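Allergen Bos d 2 (Bos taurus, PDB 4WFV) probably carries pheromones, as a secreted lipocalin of cattle dander whose fold suits the binding of small odorant molecules, and is a major allergen of cow dander. Local coordinates at residues Lys112-Leu117 with Glu129-Leu134; Leu134-Glu137 with Pro141-Asn144. All coordinates share one frame; numbering follows the deposited sequence. Where two conformers were deposited one is given.

Contact 1 (Lys112-Leu117 with Glu129-Leu134)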
loop_
_atom_site.group_PDB
_atom_site.type_symbol
_atom_site.label_atom_id
_atom_site.label_comp_id
_atom_site.label_asym_id
_atom_site.label_seq_id
_atom_site.Cartn_x
_atom_site.Cartn_y
_atom_site.Cartn_z
ATOM N N LYS A 112 9.069 3.942 7.180
ATOM C CA LYS A 112 8.245 4.800 6.343
ATOM C C LYS A 112 8.197 4.191 4.956
ATOM O O LYS A 112 9.232 3.911 4.366
ATOM C CB LYS A 112 8.862 6.191 6.290
ATOM C CG LYS A 112 8.904 6.884 7.654
ATOM C CD LYS A 112 10.009 7.934 7.721
ATOM C CE LYS A 112 9.909 8.962 6.611
ATOM N NZ LYS A 112 8.747 9.869 6.791
ATOM N N MET A 113 6.995 3.952 4.445
ATOM C CA MET A 113 6.878 3.289 3.148
ATOM C C MET A 113 5.675 3.783 2.357
ATOM O O MET A 113 4.758 4.413 2.883
ATOM C CB MET A 113 6.827 1.766 3.315
ATOM C CG MET A 113 5.587 1.262 3.986
ATOM S SD MET A 113 5.517 -0.544 4.002
ATOM C CE MET A 113 5.042 -0.948 2.329
ATOM N N THR A 114 5.717 3.514 1.063
ATOM C CA THR A 114 4.551 3.765 0.228
ATOM C C THR A 114 4.247 2.549 -0.606
ATOM O O THR A 114 5.105 1.679 -0.799
ATOM C CB THR A 114 4.772 4.937 -0.747
ATOM O OG1 THR A 114 5.886 4.633 -1.595
ATOM C CG2 THR A 114 4.997 6.266 0.012
ATOM N N GLU A 115 3.011 2.505 -1.096
ATOM C CA GLU A 115 2.580 1.481 -2.033
ATOM C C GLU A 115 1.902 2.155 -3.210
ATOM O O GLU A 115 1.089 3.087 -3.033
ATOM C CB GLU A 115 1.601 0.517 -1.359
ATOM C CG GLU A 115 2.245 -0.223 -0.193
ATOM C CD GLU A 115 1.242 -0.898 0.711
ATOM O OE1 GLU A 115 0.210 -0.286 1.024
ATOM O OE2 GLU A 115 1.499 -2.055 1.103
ATOM N N GLY A 116 2.244 1.713 -4.413
ATOM C CA GLY A 116 1.652 2.243 -5.633
ATOM C C GLY A 116 0.794 1.178 -6.279
ATOM O O GLY A 116 1.312 0.162 -6.750
ATOM N N LEU A 117 -0.513 1.411 -6.294
ATOM C CA LEU A 117 -1.482 0.439 -6.775
ATOM C C LEU A 117 -2.054 0.927 -8.103
ATOM O O LEU A 117 -2.130 2.133 -8.338
ATOM C CB LEU A 117 -2.622 0.281 -5.770
ATOM C CG LEU A 117 -2.333 0.152 -4.279
ATOM C CD1 LEU A 117 -3.636 -0.101 -3.512
ATOM C CD2 LEU A 117 -1.380 -0.977 -4.020
ATOM N N GLU A 129 6.122 9.171 -12.201
ATOM C CA GLU A 129 6.631 10.474 -11.767
ATOM C C GLU A 129 5.868 10.948 -10.532
ATOM O O GLU A 129 6.477 11.400 -9.557
ATOM C CB GLU A 129 6.524 11.494 -12.909
ATOM C CG GLU A 129 7.281 12.806 -12.667
ATOM C CD GLU A 129 6.513 13.846 -11.872
ATOM O OE1 GLU A 129 5.284 13.747 -11.707
ATOM O OE2 GLU A 129 7.167 14.811 -11.412
ATOM N N LYS A 130 4.543 10.846 -10.560
ATOM C CA LYS A 130 3.727 11.224 -9.404
ATOM C C LYS A 130 4.079 10.378 -8.181
ATOM O O LYS A 130 4.237 10.913 -7.072
ATOM C CB LYS A 130 2.240 11.079 -9.730
ATOM C CG LYS A 130 1.695 12.148 -10.661
ATOM C CD LYS A 130 0.266 11.829 -11.086
ATOM C CE LYS A 130 -0.259 12.872 -12.065
ATOM N NZ LYS A 130 -1.459 12.399 -12.806
ATOM N N TYR A 131 4.189 9.064 -8.373
ATOM C CA TYR A 131 4.545 8.174 -7.272
ATOM C C TYR A 131 5.890 8.562 -6.637
ATOM O O TYR A 131 6.007 8.654 -5.420
ATOM C CB TYR A 131 4.564 6.724 -7.772
ATOM C CG TYR A 131 4.944 5.723 -6.719
ATOM C CD1 TYR A 131 4.187 5.576 -5.563
ATOM C CD2 TYR A 131 6.063 4.926 -6.880
ATOM C CE1 TYR A 131 4.544 4.654 -4.592
ATOM C CE2 TYR A 131 6.427 4.011 -5.918
ATOM C CZ TYR A 131 5.674 3.885 -4.775
ATOM O OH TYR A 131 6.042 2.959 -3.816
ATOM N N GLN A 132 6.894 8.790 -7.473
ATOM C CA GLN A 132 8.221 9.141 -6.975
ATOM C C GLN A 132 8.256 10.503 -6.287
ATOM O O GLN A 132 8.949 10.664 -5.291
ATOM C CB GLN A 132 9.259 9.033 -8.095
ATOM C CG GLN A 132 9.442 7.585 -8.554
ATOM C CD GLN A 132 10.654 7.357 -9.424
ATOM O OE1 GLN A 132 11.335 8.295 -9.830
ATOM N NE2 GLN A 132 10.922 6.094 -9.730
ATOM N N GLN A 133 7.470 11.457 -6.775
ATOM C CA GLN A 133 7.371 12.747 -6.109
ATOM C C GLN A 133 6.708 12.609 -4.735
ATOM O O GLN A 133 7.153 13.211 -3.748
ATOM C CB GLN A 133 6.602 13.738 -6.983
ATOM C CG GLN A 133 6.501 15.127 -6.373
ATOM C CD GLN A 133 7.853 15.795 -6.225
ATOM O OE1 GLN A 133 8.754 15.594 -7.043
ATOM N NE2 GLN A 133 8.007 16.589 -5.172
ATOM N N LEU A 134 5.650 11.806 -4.659
ATOM C CA LEU A 134 4.985 11.572 -3.377
ATOM C C LEU A 134 5.934 10.904 -2.380
ATOM O O LEU A 134 5.937 11.230 -1.188
ATOM C CB LEU A 134 3.730 10.719 -3.562
ATOM C CG LEU A 134 2.581 11.384 -4.320
ATOM C CD1 LEU A 134 1.618 10.321 -4.836
ATOM C CD2 LEU A 134 1.867 12.413 -3.461
#
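Tyr131 brings its ring obliquely against Thr114, Glu115 and Gly116, and nearly all of the contact passes through this one side chain. Its CG stands anti to the backbone N (chi1 179°), which sends the ring out from the helix toward the strand. CE1 of Tyr131 lies 3.7 Å from N of Gly116, and the same CE1 of Tyr131 is 3.9 Å from C of Glu115. Gly116 has no side chain between its backbone and the ring, so that CD1 of Tyr131 comes to 4.2 Å from CA of Gly116. At the end of the ring the phenol oxygen joins Thr114, with OH of Tyr131 2.8 Å from OG1 of Thr114; the carbonyl O of Thr114 lies at a longer, weak 3.4 Å from OH of Tyr131. The threonine hydroxyl also bonds to OD1 of Asn135, one residue beyond 129-134, so this buried oxygen joins the strand to successive turns of the helix. Leu134 likewise points toward the strand but stays farther from it, resting on Val99. Segment axes approach to 9.7 Å at 166°, close to antiparallel. The arrangement is that of the lipocalin fold, in which a C-terminal helix packs against the outer surface of an eight-stranded antiparallel barrel. Glu115, on the other face of the strand, turns inward to Tyr39 and Thr100. Strand 110-118 runs between strands 97-105 and 17-23, and Tyr131 reaches both neighbours, touching Val99 on one and Ala22 on the other, so that helix 125-137 spans three strands of the wall.

Contact 2 (Leu134-Glu137 with Pro141-Asn144)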
loop_
_atom_site.group_PDB
_atom_site.type_symbol
_atom_site.label_atom_id
_atom_site.label_comp_id
_atom_site.label_asym_id
_atom_site.label_seq_id
_atom_site.Cartn_x
_atom_site.Cartn_y
_atom_site.Cartn_z
ATOM N N LEU A 134 5.650 11.806 -4.659
ATOM C CA LEU A 134 4.985 11.572 -3.377
ATOM C C LEU A 134 5.934 10.904 -2.380
ATOM O O LEU A 134 5.937 11.230 -1.188
ATOM C CB LEU A 134 3.730 10.719 -3.562
ATOM C CG LEU A 134 2.581 11.384 -4.320
ATOM C CD1 LEU A 134 1.618 10.321 -4.836
ATOM C CD2 LEU A 134 1.867 12.413 -3.461
ATOM N N ASN A 135 6.740 9.972 -2.867
ATOM C CA ASN A 135 7.748 9.337 -2.026
ATOM C C ASN A 135 8.695 10.369 -1.431
ATOM O O ASN A 135 8.940 10.396 -0.222
ATOM C CB ASN A 135 8.553 8.311 -2.824
ATOM C CG ASN A 135 7.762 7.057 -3.148
ATOM O OD1 ASN A 135 6.691 6.828 -2.595
ATOM N ND2 ASN A 135 8.292 6.244 -4.051
ATOM N N SER A 136 9.245 11.217 -2.291
ATOM C CA SER A 136 10.264 12.162 -1.843
ATOM C C SER A 136 9.699 13.167 -0.846
ATOM O O SER A 136 10.376 13.552 0.098
ATOM C CB SER A 136 10.887 12.863 -3.047
ATOM O OG SER A 136 11.599 11.926 -3.826
ATOM N N GLU A 137 8.452 13.563 -1.045
ATOM C CA GLU A 137 7.778 14.478 -0.121
ATOM C C GLU A 137 7.683 13.909 1.291
ATOM O O GLU A 137 7.512 14.651 2.263
ATOM C CB GLU A 137 6.367 14.796 -0.627
ATOM C CG GLU A 137 6.339 15.643 -1.886
ATOM C CD GLU A 137 4.941 15.781 -2.472
ATOM O OE1 GLU A 137 4.001 15.100 -1.997
ATOM O OE2 GLU A 137 4.784 16.575 -3.423
ATOM N N PRO A 141 12.800 6.807 0.197
ATOM C CA PRO A 141 13.806 6.857 -0.871
ATOM C C PRO A 141 13.423 6.087 -2.130
ATOM O O PRO A 141 13.097 4.898 -2.077
ATOM C CB PRO A 141 15.045 6.239 -0.216
ATOM C CG PRO A 141 14.503 5.353 0.850
ATOM C CD PRO A 141 13.246 6.003 1.350
ATOM N N ASN A 142 13.484 6.765 -3.268
ATOM C CA ASN A 142 13.144 6.117 -4.525
ATOM C C ASN A 142 14.140 5.032 -4.918
ATOM O O ASN A 142 13.822 4.138 -5.699
ATOM C CB ASN A 142 12.942 7.162 -5.619
ATOM C CG ASN A 142 11.643 7.901 -5.443
ATOM O OD1 ASN A 142 10.591 7.282 -5.318
ATOM N ND2 ASN A 142 11.703 9.221 -5.388
ATOM N N GLU A 143 15.337 5.094 -4.348
ATOM C CA GLU A 143 16.351 4.076 -4.564
ATOM C C GLU A 143 15.887 2.716 -4.050
ATOM O O GLU A 143 16.395 1.679 -4.459
ATOM C CB GLU A 143 17.655 4.486 -3.872
ATOM C CG GLU A 143 18.330 5.718 -4.479
ATOM C CD GLU A 143 17.797 7.053 -3.951
ATOM O OE1 GLU A 143 16.820 7.078 -3.169
ATOM O OE2 GLU A 143 18.381 8.092 -4.323
ATOM N N ASN A 144 14.925 2.737 -3.130
ATOM C CA ASN A 144 14.419 1.499 -2.542
ATOM C C ASN A 144 13.094 1.015 -3.133
ATOM O O ASN A 144 12.432 0.155 -2.555
ATOM C CB ASN A 144 14.301 1.623 -1.021
ATOM C CG ASN A 144 15.654 1.587 -0.327
ATOM O OD1 ASN A 144 16.679 1.307 -0.954
ATOM N ND2 ASN A 144 15.662 1.863 0.973
#
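The last turn of helix 125-137 comes closest to the following loop at Ser136 and Pro141, whose CA atoms are 6.5 Å apart, and the chain then enters a short 3-10 turn at Asn142 and Glu143, where Asn144 N bonds back to Pro141 O at 3.0 Å. Between the two segments Asn135 and Asn142 join their side-chain amides. ND2 of Asn135 donates to OD1 of Asn142 over 2.8 Å, and the bond is nearly straight, with an angle of 166° at the hydrogen. The acceptor lies almost in the amide plane of Asn135, whereas the donor is tilted somewhat from the carbonyl plane of Asn142; the two amides are turned 37° against each other. Beside the bond, CB of Asn135 also packs on the same oxygen, 3.4 Å from OD1 of Asn142. This is the connection of the lipocalin fold that leads from the C-terminal helix back to the barrel, where the short strand 146-147 adds to strand 17-23. Both amides are used at each end. OD1 of Asn135 accepts from OG1 of Thr114 on the barrel wall, while ND2 of Asn142 donates to the backbone O of Gln132, which fixes the rotation of each amide. With chi1 of -74°, Asn142 holds CG beside its own backbone N, and the amide end comes nearer the helix than its first bond would suggest. ND2 of Asn142 stands 3.1 Å from OG of Ser136, at the more exposed margin of the contact. Asn135, by contrast, is buried, its flanks touched by Val140 and Ile145 of the loop.

Contact 1 and contact 2 follow each other along the chain: strand 110-118 comes first, then helix 125-137, then the loop leading to strand 146-147. Their centres are about 7 Å apart, on the same side of the chain's centre, and they share both the helix and Leu134. Two probable hydrogen bonds, from Thr114 to Asn135 and from Gln132 to Asn142, connect them. Strand, helix and loop are thereby tied in series, and the C-terminal helix of the lipocalin is held to the outside of the barrel from one of its faces and at its closing turn.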